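Local coordinates for protein tRNA (cytosine(38)-C(5))-methyltransferase (Schizosaccharomyces pombe, PDB 6FDF) that methylates cytosine 38 in the anticodon loop of tRNA(Asp), and more weakly of tRNA(Glu), with S-adenosyl-L-methionine as methyl donor, at residues A26-I32 with V321-S326; L118-I122 with C146-L150; L155-N161 with V186-V192; S214-L218 with Q277-T282; D230-P234 with H262-H266. All coordinates share one frame; numbering follows the deposited sequence.

Interaction 1 (A26-I32 with V321-S326); sequences ALNLANI and VSYLIS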
# COMPACT_ATOMS: atom_id res chain seq x y z
N ALA A 26 8.15 -4.66 4.26
CA ALA A 26 7.51 -4.90 5.55
C ALA A 26 8.03 -6.17 6.20
O ALA A 26 8.21 -6.22 7.42
CB ALA A 26 5.99 -4.96 5.38
N LEU A 27 8.30 -7.20 5.39
CA LEU A 27 8.92 -8.42 5.92
C LEU A 27 10.30 -8.12 6.49
O LEU A 27 10.69 -8.68 7.52
CB LEU A 27 9.00 -9.48 4.82
CG LEU A 27 7.68 -10.17 4.47
CD1 LEU A 27 7.78 -10.81 3.09
CD2 LEU A 27 7.32 -11.22 5.51
N ASN A 28 11.06 -7.24 5.82
CA ASN A 28 12.37 -6.86 6.32
C ASN A 28 12.26 -6.19 7.69
O ASN A 28 13.03 -6.49 8.61
CB ASN A 28 13.07 -5.92 5.34
CG ASN A 28 13.46 -6.60 4.04
OD1 ASN A 28 13.46 -7.83 3.93
ND2 ASN A 28 13.80 -5.80 3.03
N LEU A 29 11.30 -5.26 7.82
CA LEU A 29 11.10 -4.56 9.08
C LEU A 29 10.69 -5.51 10.19
O LEU A 29 11.10 -5.33 11.35
CB LEU A 29 10.02 -3.49 8.91
CG LEU A 29 10.39 -2.04 8.64
CD1 LEU A 29 9.11 -1.23 8.52
CD2 LEU A 29 11.26 -1.49 9.75
N ALA A 30 9.88 -6.51 9.87
CA ALA A 30 9.42 -7.46 10.88
C ALA A 30 10.49 -8.46 11.27
O ALA A 30 10.24 -9.31 12.13
CB ALA A 30 8.17 -8.18 10.38
N ASN A 31 11.68 -8.38 10.66
CA ASN A 31 12.78 -9.30 10.93
C ASN A 31 12.35 -10.75 10.71
O ASN A 31 12.73 -11.65 11.46
CB ASN A 31 13.34 -9.09 12.34
CG ASN A 31 13.93 -7.72 12.49
OD1 ASN A 31 13.60 -6.97 13.42
ND2 ASN A 31 14.78 -7.35 11.54
N ILE A 32 11.57 -10.96 9.66
CA ILE A 32 11.15 -12.30 9.26
C ILE A 32 12.29 -12.90 8.44
O ILE A 32 12.70 -12.31 7.43
CB ILE A 32 9.84 -12.27 8.46
CG1 ILE A 32 8.75 -11.54 9.24
CG2 ILE A 32 9.40 -13.68 8.10
CD1 ILE A 32 8.58 -12.04 10.67
N VAL A 321 1.90 -2.66 7.68
CA VAL A 321 1.96 -4.07 7.31
C VAL A 321 3.05 -4.81 8.07
O VAL A 321 2.91 -6.01 8.37
CB VAL A 321 2.11 -4.19 5.78
CG1 VAL A 321 2.32 -5.64 5.36
CG2 VAL A 321 0.87 -3.63 5.12
N SER A 322 4.16 -4.14 8.42
CA SER A 322 5.19 -4.80 9.22
C SER A 322 4.62 -5.27 10.56
O SER A 322 4.95 -6.36 11.04
CB SER A 322 6.38 -3.87 9.45
OG SER A 322 6.11 -2.86 10.41
N TYR A 323 3.74 -4.46 11.16
CA TYR A 323 3.10 -4.87 12.41
C TYR A 323 2.16 -6.06 12.18
O TYR A 323 2.13 -6.99 12.99
CB TYR A 323 2.32 -3.71 13.01
CG TYR A 323 3.10 -2.47 13.34
CD1 TYR A 323 4.41 -2.54 13.80
CD2 TYR A 323 2.53 -1.21 13.19
CE1 TYR A 323 5.12 -1.38 14.11
CE2 TYR A 323 3.22 -0.06 13.49
CZ TYR A 323 4.52 -0.15 13.95
OH TYR A 323 5.20 1.01 14.24
N LEU A 324 1.35 -6.02 11.11
CA LEU A 324 0.42 -7.11 10.85
C LEU A 324 1.16 -8.40 10.52
O LEU A 324 0.73 -9.49 10.91
CB LEU A 324 -0.52 -6.74 9.71
CG LEU A 324 -1.51 -5.63 10.05
CD1 LEU A 324 -2.05 -5.02 8.78
CD2 LEU A 324 -2.65 -6.13 10.94
N ILE A 325 2.28 -8.30 9.80
CA ILE A 325 3.08 -9.49 9.51
C ILE A 325 3.59 -10.11 10.80
O ILE A 325 3.55 -11.33 10.98
CB ILE A 325 4.23 -9.14 8.54
CG1 ILE A 325 3.69 -8.99 7.12
CG2 ILE A 325 5.32 -10.21 8.58
CD1 ILE A 325 4.71 -8.44 6.14
N SER A 326 4.10 -9.27 11.71
CA SER A 326 4.57 -9.76 13.01
C SER A 326 3.47 -10.50 13.75
O SER A 326 3.69 -11.59 14.31
CB SER A 326 5.07 -8.58 13.85
OG SER A 326 6.19 -7.97 13.24
O HOH W 1 8.32 -9.90 13.83
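Ala26 and Ser322 let helices 22-29 and 318-328 approach until their CA atoms lie 4.3 Å apart, a spacing suited to such small side chains. Beside this point the packing is tight and apolar. The methyl of Ala26 rests against Val321, CB to CG1 3.7 Å. Ile325 fills the groove with both branches: CG1, anti to the carbonyl carbon (chi1 -76°), carries CD1 to Ala26 CB (3.8 Å), while CG2 meets Leu27 CD2, Ala30 CB and, at 3.7 Å, Ile32 CG1. A beta-branched residue thus serves several neighbours at once, Leu27 crossing it at about a right angle. Ser322 turns OG back to Lys319 O and offers its CB to Leu29 CB.

Toward Ser326 the contact is looser and wet. No hydrogen bond joins the segments directly; a water donates to both Ala30 O (2.6 Å) and Ser326 OG (2.9 Å). Ser326 OG donates to Ser322 O at 3.0 Å, on the face of that carbonyl opposite the one used by Ser326 N. With an alanine at Ser326, the water would probably lose its second anchor and be freer to shift from Ala30. Asn31, with positive phi, closes helix 22-29 in a Schellman motif. In this Rossmann-like methyltransferase domain, Val321 and Ile325 also pack on Leu123 of strand 121-127, and Leu324 lies on Tyr170 and Leu172 of strand 168-175.

Interaction 2 (L118-I122 with C146-L150); sequences LPEYI and CGYNL
Tyr148 spans from edge strand 148-155 to Pro119, just ahead of strand 121-127, within the seven-stranded Rossmann-like methyltransferase sheet of order 3-2-1-4-5-7-6. Strand 168-175 runs between the two, and Glu120 and Tyr148 have CA atoms 8.4 Å apart; helix 134-145 completes the beta-alpha-beta crossover.

The single polar link is the phenol of Tyr148, whose OH donates to Pro119 O at 2.6 Å. It arrives in the carbonyl plane on a lone pair, with a C=O...O angle of 139°. CG lies anti to the carbonyl carbon (chi1 -71°), which aims the ring past the middle strand toward Pro119, and a long aromatic tipped by a hydroxyl has the required reach. A phenylalanine in its place would lack the donor, and Pro119 O would probably be left without this bond.

Carbon atoms crowd the hydroxyl: Pro119 CD and Leu118 CB sit 3.3 Å and 3.5 Å from Tyr148 OH. Leu143 of the helix and Ala173 and Leu175 of the middle strand also pack on Tyr148. Gly147, at positive phi, ends the helix in a Schellman motif. Among the apolar pairs, Leu118 CD1 lies 4.3 Å from Cys146 CB. Ile122 crosses the phenol at about a right angle, its CD1 3.7 Å from Tyr148 CE2.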
# COMPACT_ATOMS: atom_id res chain seq x y z
N LEU A 118 -1.55 -26.40 1.21
CA LEU A 118 -2.15 -25.10 1.48
C LEU A 118 -1.16 -24.22 2.23
O LEU A 118 -0.48 -24.70 3.15
CB LEU A 118 -3.43 -25.26 2.31
CG LEU A 118 -4.65 -25.88 1.64
CD1 LEU A 118 -5.70 -26.20 2.70
CD2 LEU A 118 -5.21 -24.92 0.61
N PRO A 119 -1.02 -22.95 1.87
CA PRO A 119 -0.15 -22.06 2.65
C PRO A 119 -0.68 -21.95 4.07
O PRO A 119 -1.89 -21.92 4.30
CB PRO A 119 -0.23 -20.72 1.90
CG PRO A 119 -1.51 -20.79 1.14
CD PRO A 119 -1.69 -22.23 0.76
N GLU A 120 0.24 -21.92 5.02
CA GLU A 120 -0.18 -21.83 6.41
C GLU A 120 -0.59 -20.42 6.80
O GLU A 120 -1.30 -20.24 7.79
CB GLU A 120 0.93 -22.35 7.32
CG GLU A 120 1.14 -23.85 7.17
CD GLU A 120 2.26 -24.40 8.04
OE1 GLU A 120 2.90 -23.61 8.76
OE2 GLU A 120 2.49 -25.62 8.01
N TYR A 121 -0.15 -19.41 6.04
CA TYR A 121 -0.46 -18.02 6.35
C TYR A 121 -0.78 -17.27 5.07
O TYR A 121 -0.09 -17.44 4.06
CB TYR A 121 0.70 -17.33 7.08
CG TYR A 121 1.12 -18.06 8.33
CD1 TYR A 121 2.01 -19.13 8.27
CD2 TYR A 121 0.60 -17.72 9.56
CE1 TYR A 121 2.38 -19.81 9.42
CE2 TYR A 121 0.96 -18.39 10.71
CZ TYR A 121 1.85 -19.44 10.63
OH TYR A 121 2.20 -20.11 11.78
N ILE A 122 -1.80 -16.41 5.13
CA ILE A 122 -2.18 -15.56 4.00
C ILE A 122 -2.44 -14.16 4.54
O ILE A 122 -3.10 -14.00 5.56
CB ILE A 122 -3.42 -16.09 3.27
CG1 ILE A 122 -3.19 -17.52 2.79
CG2 ILE A 122 -3.79 -15.18 2.11
CD1 ILE A 122 -4.43 -18.16 2.20
N CYS A 146 -11.55 -24.10 3.53
CA CYS A 146 -10.22 -24.69 3.51
C CYS A 146 -9.54 -24.65 4.88
O CYS A 146 -8.33 -24.86 4.96
CB CYS A 146 -9.34 -24.01 2.47
SG CYS A 146 -9.79 -24.41 0.76
N GLY A 147 -10.29 -24.40 5.95
CA GLY A 147 -9.77 -24.56 7.29
C GLY A 147 -9.01 -23.37 7.84
O GLY A 147 -8.33 -23.52 8.86
N TYR A 148 -9.10 -22.20 7.21
CA TYR A 148 -8.41 -21.02 7.71
C TYR A 148 -9.21 -20.31 8.79
O TYR A 148 -10.44 -20.26 8.75
CB TYR A 148 -8.11 -20.04 6.58
CG TYR A 148 -7.05 -20.52 5.62
CD1 TYR A 148 -7.37 -21.33 4.54
CD2 TYR A 148 -5.71 -20.19 5.82
CE1 TYR A 148 -6.41 -21.78 3.67
CE2 TYR A 148 -4.73 -20.63 4.95
CZ TYR A 148 -5.09 -21.43 3.87
OH TYR A 148 -4.14 -21.89 3.00
N ASN A 149 -8.48 -19.75 9.75
CA ASN A 149 -9.00 -18.81 10.74
C ASN A 149 -8.67 -17.41 10.22
O ASN A 149 -7.50 -17.04 10.14
CB ASN A 149 -8.36 -19.07 12.10
CG ASN A 149 -9.00 -18.26 13.22
OD1 ASN A 149 -9.32 -17.08 13.05
ND2 ASN A 149 -9.17 -18.89 14.39
N LEU A 150 -9.70 -16.67 9.82
CA LEU A 150 -9.54 -15.35 9.21
C LEU A 150 -9.97 -14.26 10.18
O LEU A 150 -11.08 -14.31 10.73
CB LEU A 150 -10.35 -15.24 7.92
CG LEU A 150 -10.38 -13.87 7.22
CD1 LEU A 150 -9.04 -13.53 6.60
CD2 LEU A 150 -11.48 -13.82 6.17

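Interaction 3 (L155-N161 with V186-V192); sequences LSPNQFN and VFQFSEV
Gln159 O accepts a hydrogen bond of 2.7 Å from a water that also binds Ser190 OG, 2.9 Å away, and this water is the polar bridge between the loops 155-161 and 186-192. The same carbonyl oxygen lies near the plane of the Phe187 ring, at its edge, 3.6 Å from CE1.

The body of the contact is aromatic. Phe160 and Phe187 lie with their planes nearly parallel, 10° apart, but slid so far (centroids 4.7 Å apart) that the rings barely overlap. Phe187 CE1 stands over the rim of one Phe160 face, 3.5 Å from CZ. Phe160 CG is anti to the carbonyl carbon (chi1 -60°), which swings the ring in among its partners: Val186 CG1 and Ser190 CB come to its edge, and Tyr323 of helix 318-328 meets it too. Leu155 slides past Phe187 in the opposite direction, CD2 to CZ 3.7 Å.

Gln159 lays its CB at the Phe187 edge and turns its amide 74° from that ring. Its OE1 takes the backbone N-H of Ser156 at 2.9 Å, which fastens the amide to its own loop. Asn161, by contrast, is held from outside both segments, OD1 by Lys200 N and ND2 by Glu198 O; its placing against poorly ordered Val192 is doubtful.

These loops follow strands 148-155 and 168-175 of the methyltransferase sheet. With no direct hydrogen bond between them, their pairing rests on flat phenylalanines, branched aliphatic side chains and one water, so it depends on shape and apolar burial more than on directed bonds.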
# COMPACT_ATOMS: atom_id res chain seq x y z
N LEU A 155 -7.56 -0.34 9.03
CA LEU A 155 -6.50 0.34 9.75
C LEU A 155 -5.95 1.46 8.88
O LEU A 155 -5.89 1.34 7.66
CB LEU A 155 -5.37 -0.62 10.15
CG LEU A 155 -5.75 -1.77 11.10
CD1 LEU A 155 -4.65 -2.83 11.12
CD2 LEU A 155 -6.00 -1.23 12.50
N SER A 156 -5.55 2.55 9.53
CA SER A 156 -4.93 3.66 8.82
C SER A 156 -3.63 4.02 9.52
O SER A 156 -3.50 3.83 10.74
CB SER A 156 -5.87 4.88 8.80
OG SER A 156 -5.24 6.02 8.24
N PRO A 157 -2.65 4.55 8.79
CA PRO A 157 -1.37 4.90 9.43
C PRO A 157 -1.52 5.93 10.55
O PRO A 157 -0.72 5.93 11.49
CB PRO A 157 -0.52 5.43 8.27
CG PRO A 157 -1.11 4.78 7.05
CD PRO A 157 -2.58 4.70 7.32
N ASN A 158 -2.52 6.80 10.48
CA ASN A 158 -2.64 7.80 11.54
C ASN A 158 -3.16 7.21 12.84
O ASN A 158 -3.35 7.95 13.81
CB ASN A 158 -3.51 8.98 11.08
CG ASN A 158 -4.90 8.57 10.64
OD1 ASN A 158 -5.46 7.57 11.10
ND2 ASN A 158 -5.49 9.36 9.75
N GLN A 159 -3.38 5.89 12.90
CA GLN A 159 -3.59 5.19 14.16
C GLN A 159 -2.29 4.72 14.78
O GLN A 159 -2.30 4.17 15.89
CB GLN A 159 -4.51 3.99 13.96
CG GLN A 159 -5.89 4.32 13.43
CD GLN A 159 -6.71 3.07 13.19
OE1 GLN A 159 -6.45 2.32 12.26
NE2 GLN A 159 -7.70 2.84 14.05
N PHE A 160 -1.17 4.91 14.07
CA PHE A 160 0.13 4.42 14.49
C PHE A 160 1.13 5.58 14.51
O PHE A 160 2.33 5.37 14.32
CB PHE A 160 0.62 3.31 13.56
CG PHE A 160 -0.28 2.10 13.53
CD1 PHE A 160 -1.37 2.05 12.66
CD2 PHE A 160 -0.04 1.01 14.35
CE1 PHE A 160 -2.20 0.94 12.62
CE2 PHE A 160 -0.86 -0.11 14.31
CZ PHE A 160 -1.95 -0.14 13.45
N ASN A 161 0.64 6.80 14.76
CA ASN A 161 1.49 7.99 14.87
C ASN A 161 2.24 8.25 13.57
O ASN A 161 3.44 8.56 13.57
CB ASN A 161 2.48 7.88 16.01
CG ASN A 161 3.17 9.19 16.35
OD1 ASN A 161 2.65 10.27 16.08
ND2 ASN A 161 4.35 9.10 16.96
N VAL A 186 -2.51 -5.73 17.06
CA VAL A 186 -1.46 -5.07 16.31
C VAL A 186 -1.00 -3.79 16.99
O VAL A 186 0.12 -3.33 16.76
CB VAL A 186 -1.95 -4.81 14.87
CG1 VAL A 186 -2.87 -3.59 14.81
CG2 VAL A 186 -0.80 -4.67 13.92
N PHE A 187 -1.85 -3.19 17.84
CA PHE A 187 -1.46 -1.95 18.49
C PHE A 187 -0.46 -2.17 19.61
O PHE A 187 0.23 -1.22 20.00
CB PHE A 187 -2.72 -1.22 18.99
CG PHE A 187 -3.55 -0.68 17.87
CD1 PHE A 187 -3.15 0.46 17.19
CD2 PHE A 187 -4.67 -1.35 17.43
CE1 PHE A 187 -3.89 0.95 16.12
CE2 PHE A 187 -5.40 -0.88 16.34
CZ PHE A 187 -5.02 0.27 15.70
N GLN A 188 -0.34 -3.40 20.12
CA GLN A 188 0.71 -3.72 21.08
C GLN A 188 2.09 -3.64 20.46
O GLN A 188 3.09 -3.66 21.20
CB GLN A 188 0.48 -5.11 21.67
CG GLN A 188 -0.80 -5.24 22.48
CD GLN A 188 -1.20 -6.68 22.72
OE1 GLN A 188 -0.35 -7.55 22.90
NE2 GLN A 188 -2.50 -6.94 22.73
N PHE A 189 2.18 -3.52 19.14
CA PHE A 189 3.45 -3.38 18.43
C PHE A 189 3.80 -1.93 18.14
O PHE A 189 4.98 -1.64 17.93
CB PHE A 189 3.43 -4.11 17.09
CG PHE A 189 3.30 -5.59 17.21
CD1 PHE A 189 4.30 -6.33 17.82
CD2 PHE A 189 2.21 -6.25 16.67
CE1 PHE A 189 4.19 -7.70 17.92
CE2 PHE A 189 2.10 -7.62 16.76
CZ PHE A 189 3.09 -8.35 17.39
N SER A 190 2.83 -1.03 18.14
CA SER A 190 3.15 0.34 17.80
C SER A 190 3.71 0.98 19.06
O SER A 190 2.98 1.25 20.01
CB SER A 190 1.92 1.09 17.28
OG SER A 190 0.94 1.23 18.29
N GLU A 191 5.03 1.22 19.05
CA GLU A 191 5.75 1.72 20.21
C GLU A 191 5.19 3.06 20.63
O GLU A 191 5.35 3.49 21.78
CB GLU A 191 7.22 1.87 19.83
CG GLU A 191 7.88 3.11 20.39
CD GLU A 191 9.30 3.28 19.91
OE1 GLU A 191 10.13 3.80 20.68
OE2 GLU A 191 9.57 2.93 18.75
N VAL A 192 4.45 3.67 19.72
CA VAL A 192 3.93 5.02 19.86
C VAL A 192 3.06 5.22 21.09
O VAL A 192 2.27 4.36 21.50
CB VAL A 192 3.18 5.44 18.60
CG1 VAL A 192 1.87 4.71 18.48
CG2 VAL A 192 2.85 6.86 18.82
O HOH W 2 -0.87 3.51 18.09

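Interaction 4 (S214-L218 with Q277-T282); sequences SYMVL and QLRYFT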
# COMPACT_ATOMS: atom_id res chain seq x y z
N SER A 214 10.51 22.44 -9.60
CA SER A 214 9.70 21.47 -10.33
C SER A 214 8.49 20.99 -9.55
O SER A 214 7.60 20.37 -10.14
CB SER A 214 10.55 20.27 -10.75
OG SER A 214 11.19 19.68 -9.63
N TYR A 215 8.44 21.25 -8.24
CA TYR A 215 7.34 20.77 -7.40
C TYR A 215 6.30 21.84 -7.11
O TYR A 215 5.27 21.51 -6.50
CB TYR A 215 7.90 20.21 -6.09
CG TYR A 215 8.84 19.05 -6.30
CD1 TYR A 215 8.35 17.77 -6.53
CD2 TYR A 215 10.21 19.23 -6.28
CE1 TYR A 215 9.20 16.70 -6.74
CE2 TYR A 215 11.08 18.17 -6.49
CZ TYR A 215 10.57 16.91 -6.71
OH TYR A 215 11.42 15.84 -6.91
N MET A 216 6.53 23.09 -7.51
CA MET A 216 5.60 24.17 -7.20
C MET A 216 4.29 23.97 -7.96
O MET A 216 4.30 23.64 -9.15
CB MET A 216 6.20 25.52 -7.58
CG MET A 216 7.53 25.84 -6.92
SD MET A 216 7.50 25.71 -5.12
CE MET A 216 6.41 27.07 -4.68
N VAL A 217 3.17 24.13 -7.25
CA VAL A 217 1.87 23.98 -7.90
C VAL A 217 1.67 25.12 -8.88
O VAL A 217 1.99 26.28 -8.59
CB VAL A 217 0.75 23.93 -6.85
CG1 VAL A 217 -0.60 23.67 -7.52
CG2 VAL A 217 1.04 22.86 -5.81
N LEU A 218 1.16 24.80 -10.07
CA LEU A 218 1.01 25.79 -11.12
C LEU A 218 -0.08 26.80 -10.77
O LEU A 218 -1.12 26.44 -10.22
CB LEU A 218 0.68 25.11 -12.45
CG LEU A 218 1.83 24.30 -13.07
CD1 LEU A 218 1.36 23.60 -14.34
CD2 LEU A 218 3.02 25.20 -13.35
N GLN A 277 3.43 29.72 -1.50
CA GLN A 277 4.55 28.85 -1.88
C GLN A 277 4.15 27.38 -1.75
O GLN A 277 4.79 26.59 -1.07
CB GLN A 277 5.79 29.16 -1.03
CG GLN A 277 6.21 30.61 -1.04
CD GLN A 277 7.44 30.86 -0.18
OE1 GLN A 277 7.41 31.65 0.75
NE2 GLN A 277 8.53 30.17 -0.50
N LEU A 278 3.05 27.03 -2.43
CA LEU A 278 2.51 25.69 -2.37
C LEU A 278 3.27 24.77 -3.32
O LEU A 278 3.49 25.12 -4.48
CB LEU A 278 1.03 25.70 -2.74
CG LEU A 278 0.14 26.53 -1.80
CD1 LEU A 278 -1.15 26.93 -2.50
CD2 LEU A 278 -0.15 25.73 -0.55
N ARG A 279 3.66 23.60 -2.83
CA ARG A 279 4.32 22.60 -3.65
C ARG A 279 3.72 21.23 -3.38
O ARG A 279 3.14 20.98 -2.32
CB ARG A 279 5.84 22.56 -3.39
CG ARG A 279 6.26 22.00 -2.03
CD ARG A 279 7.78 21.77 -2.03
NE ARG A 279 8.36 21.39 -0.74
CZ ARG A 279 8.43 20.14 -0.29
NH1 ARG A 279 7.93 19.14 -1.02
NH2 ARG A 279 8.99 19.88 0.88
N TYR A 280 3.86 20.33 -4.36
CA TYR A 280 3.57 18.93 -4.13
C TYR A 280 4.63 18.33 -3.22
O TYR A 280 5.78 18.78 -3.18
CB TYR A 280 3.52 18.16 -5.45
CG TYR A 280 2.47 18.70 -6.40
CD1 TYR A 280 1.12 18.45 -6.19
CD2 TYR A 280 2.83 19.45 -7.51
CE1 TYR A 280 0.15 18.94 -7.04
CE2 TYR A 280 1.87 19.95 -8.38
CZ TYR A 280 0.53 19.69 -8.14
OH TYR A 280 -0.43 20.18 -9.00
N PHE A 281 4.25 17.30 -2.46
CA PHE A 281 5.26 16.44 -1.85
C PHE A 281 6.08 15.79 -2.94
O PHE A 281 5.56 15.42 -4.00
CB PHE A 281 4.60 15.38 -0.97
CG PHE A 281 3.97 15.93 0.28
CD1 PHE A 281 4.74 16.24 1.38
CD2 PHE A 281 2.60 16.14 0.35
CE1 PHE A 281 4.17 16.76 2.53
CE2 PHE A 281 2.02 16.65 1.49
CZ PHE A 281 2.81 16.96 2.59
N THR A 282 7.38 15.65 -2.69
CA THR A 282 8.22 14.90 -3.62
C THR A 282 7.90 13.41 -3.51
O THR A 282 7.32 12.95 -2.53
CB THR A 282 9.70 15.14 -3.33
OG1 THR A 282 10.06 14.43 -2.13
CG2 THR A 282 9.98 16.63 -3.13
O HOH W 3 2.55 27.28 -6.03
O HOH W 4 0.43 22.04 -10.93
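Tyr215 O accepts from Tyr280 N at 2.8 Å, and Val217 N donates to Leu278 O at 3.0 Å, with N-H...O angles of 156° and 168°. These bonds flank Met216 and Arg279, a non-hydrogen-bonded antiparallel pair forming a single bridge with CA atoms 4.1 Å apart. Leu278 O is gripped again by a water that donates to it at 2.8 Å and to Val217 O at the same length. A second water joins Leu218 N to Tyr280 OH.

Arg279 extends away from the bridge. Its NH1 binds Tyr280 O and forms a salt bridge with Glu285, while Trp212 makes a cation-pi contact with the guanidinium. The run from Arg279 to Thr282 matches the start of motif IX of C5-methyltransferases, and Thr282 is the N-cap of helix 283-289. The bridge ties segment 214-218 to strand 278-279, an outer strand of the small sheet in what is probably the target-recognition region, as in related C5-methyltransferases.

Two methyl groups sit squarely over aromatic faces. Thr282 CG2 lies 3.6 Å from the centroid of the Tyr215 ring; the same threonine sends OG1 to Glu207, and Tyr215 OH binds Glu305, so each residue pairs an apolar surface with a polar tip. Val217 CG2 stands 4.0 Å from the centroid of the Tyr280 ring in a second CH-pi contact. Val217 has CG1 anti to its own N (chi1 -176°), which brings CG2 over the ring and CG1 near the phenol oxygen. Farther out, flexible Met216 bends at chi2 and chi3 and curls its CE back to Leu278 O, 3.5 Å away.

Interaction 5 (D230-P234 with H262-H266); sequences DIVKP and HENTH
Strand 231-232, an outer strand of the small three-stranded sheet, and the residue after it, Lys233, meet the start of helix 265-272 at Thr265. Thr265 divides its branches between Ile231 and Lys233. Its CG2, anti to the backbone N, lies 3.9 Å from Ile231 CD1 and 4.1 Å from Ile231 CG2, the two side chains meeting at a slant. Its OG1 faces the other way along the strand, toward the lysine; a threonine therefore suits both an aliphatic and a charged neighbour.

The helix start is fixed by Asn264 at the N-cap, whose OD1 accepts from Glu267 N. In the middle strand, Gln258 serves as a second-shell anchor: its OE1 is bonded to Thr265 OG1 and its NE2 to His262 O. Ile231 packs further on Ile256 and Phe269, which sets helix 265-272 against the sheet in what is probably the target-recognition region, as in related C5-methyltransferases.

Lys233 slides past Thr265 in the opposite direction, and a bend at chi3 (-102°) carries its amine over the loop before the helix. NZ makes a weak hydrogen bond to Thr265 OG1 at 3.4 Å. Glu263 O is nearer to NZ, at 3.1 Å, but the angle is too poor for a hydrogen bond. The aliphatic part of the lysine also touches Thr265, CE lying 3.6 Å from OG1.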
# COMPACT_ATOMS: atom_id res chain seq x y z
N ASP A 230 -6.41 20.36 -0.31
CA ASP A 230 -6.16 20.32 1.12
C ASP A 230 -4.72 20.76 1.36
O ASP A 230 -3.79 20.11 0.89
CB ASP A 230 -6.39 18.92 1.70
CG ASP A 230 -6.11 18.85 3.19
OD1 ASP A 230 -6.88 19.43 3.97
OD2 ASP A 230 -5.11 18.21 3.58
N ILE A 231 -4.55 21.88 2.08
CA ILE A 231 -3.23 22.46 2.30
C ILE A 231 -2.78 22.11 3.71
O ILE A 231 -3.51 22.35 4.68
CB ILE A 231 -3.26 23.98 2.10
CG1 ILE A 231 -3.67 24.32 0.66
CG2 ILE A 231 -1.90 24.59 2.43
CD1 ILE A 231 -3.91 25.80 0.43
N VAL A 232 -1.56 21.58 3.83
CA VAL A 232 -0.98 21.28 5.13
C VAL A 232 0.33 22.05 5.27
O VAL A 232 0.91 22.53 4.29
CB VAL A 232 -0.74 19.77 5.34
CG1 VAL A 232 -2.05 18.99 5.21
CG2 VAL A 232 0.31 19.23 4.37
N LYS A 233 0.79 22.18 6.51
CA LYS A 233 2.03 22.86 6.84
C LYS A 233 2.98 21.87 7.51
O LYS A 233 2.57 20.77 7.89
CB LYS A 233 1.75 24.06 7.76
CG LYS A 233 1.10 25.23 7.03
CD LYS A 233 0.67 26.36 7.98
CE LYS A 233 -0.83 26.31 8.22
NZ LYS A 233 -1.37 27.56 8.82
N PRO A 234 4.27 22.20 7.60
CA PRO A 234 5.21 21.27 8.25
C PRO A 234 4.79 20.83 9.64
O PRO A 234 5.10 19.70 10.04
CB PRO A 234 6.52 22.08 8.29
CG PRO A 234 6.42 22.98 7.10
CD PRO A 234 4.97 23.36 7.01
N HIS A 262 2.59 32.05 6.50
CA HIS A 262 1.28 32.63 6.78
C HIS A 262 0.50 31.74 7.75
O HIS A 262 0.35 30.54 7.51
CB HIS A 262 0.48 32.82 5.49
CG HIS A 262 1.12 33.75 4.50
ND1 HIS A 262 2.02 33.32 3.55
CD2 HIS A 262 0.99 35.08 4.32
CE1 HIS A 262 2.42 34.35 2.83
NE2 HIS A 262 1.80 35.43 3.27
N GLU A 263 0.02 32.34 8.84
CA GLU A 263 -0.77 31.58 9.80
C GLU A 263 -2.19 31.34 9.29
O GLU A 263 -2.75 30.25 9.50
CB GLU A 263 -0.80 32.30 11.15
CG GLU A 263 0.58 32.53 11.76
CD GLU A 263 0.51 33.21 13.11
OE1 GLU A 263 -0.50 33.02 13.83
OE2 GLU A 263 1.47 33.93 13.47
N ASN A 264 -2.77 32.31 8.60
CA ASN A 264 -4.16 32.24 8.15
C ASN A 264 -4.14 31.88 6.67
O ASN A 264 -4.09 32.76 5.80
CB ASN A 264 -4.91 33.55 8.41
CG ASN A 264 -6.42 33.41 8.23
OD1 ASN A 264 -6.89 32.59 7.44
ND2 ASN A 264 -7.17 34.23 8.95
N THR A 265 -4.18 30.58 6.39
CA THR A 265 -3.98 30.09 5.02
C THR A 265 -5.14 30.51 4.12
O THR A 265 -4.91 30.99 3.00
CB THR A 265 -3.83 28.58 5.03
OG1 THR A 265 -2.65 28.22 5.76
CG2 THR A 265 -3.72 28.02 3.60
N HIS A 266 -6.38 30.36 4.59
CA HIS A 266 -7.53 30.71 3.77
C HIS A 266 -7.55 32.20 3.44
O HIS A 266 -7.84 32.59 2.31
CB HIS A 266 -8.83 30.31 4.46
CG HIS A 266 -10.06 30.72 3.69
ND1 HIS A 266 -10.90 31.72 4.11
CD2 HIS A 266 -10.56 30.26 2.52
CE1 HIS A 266 -11.88 31.86 3.23
NE2 HIS A 266 -11.70 30.99 2.26

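In the fold
The five contacts fall into two groups along an elongated molecule. Interactions 1, 2 and 3 belong to the large sheet and its surroundings; 1 and 3, with centres about 13 Å apart, touch where Tyr323 of helix 318-328 meets Val186 and Phe160. Interactions 4 and 5, about 14 Å apart, share the small three-stranded sheet, where Leu278 packs on Ile231 and Phe281 on Val232. Interactions 2 and 4 lie about 46 Å apart between centres. Along the chain, interaction 1 joins near-terminal segments and encloses the rest: 2, then 3, then 4, with 5 inside 4. The catalytic domain is thus closed by its last helix, while the chain between interaction 3 and that helix contributes the smaller, probably tRNA-recognising part.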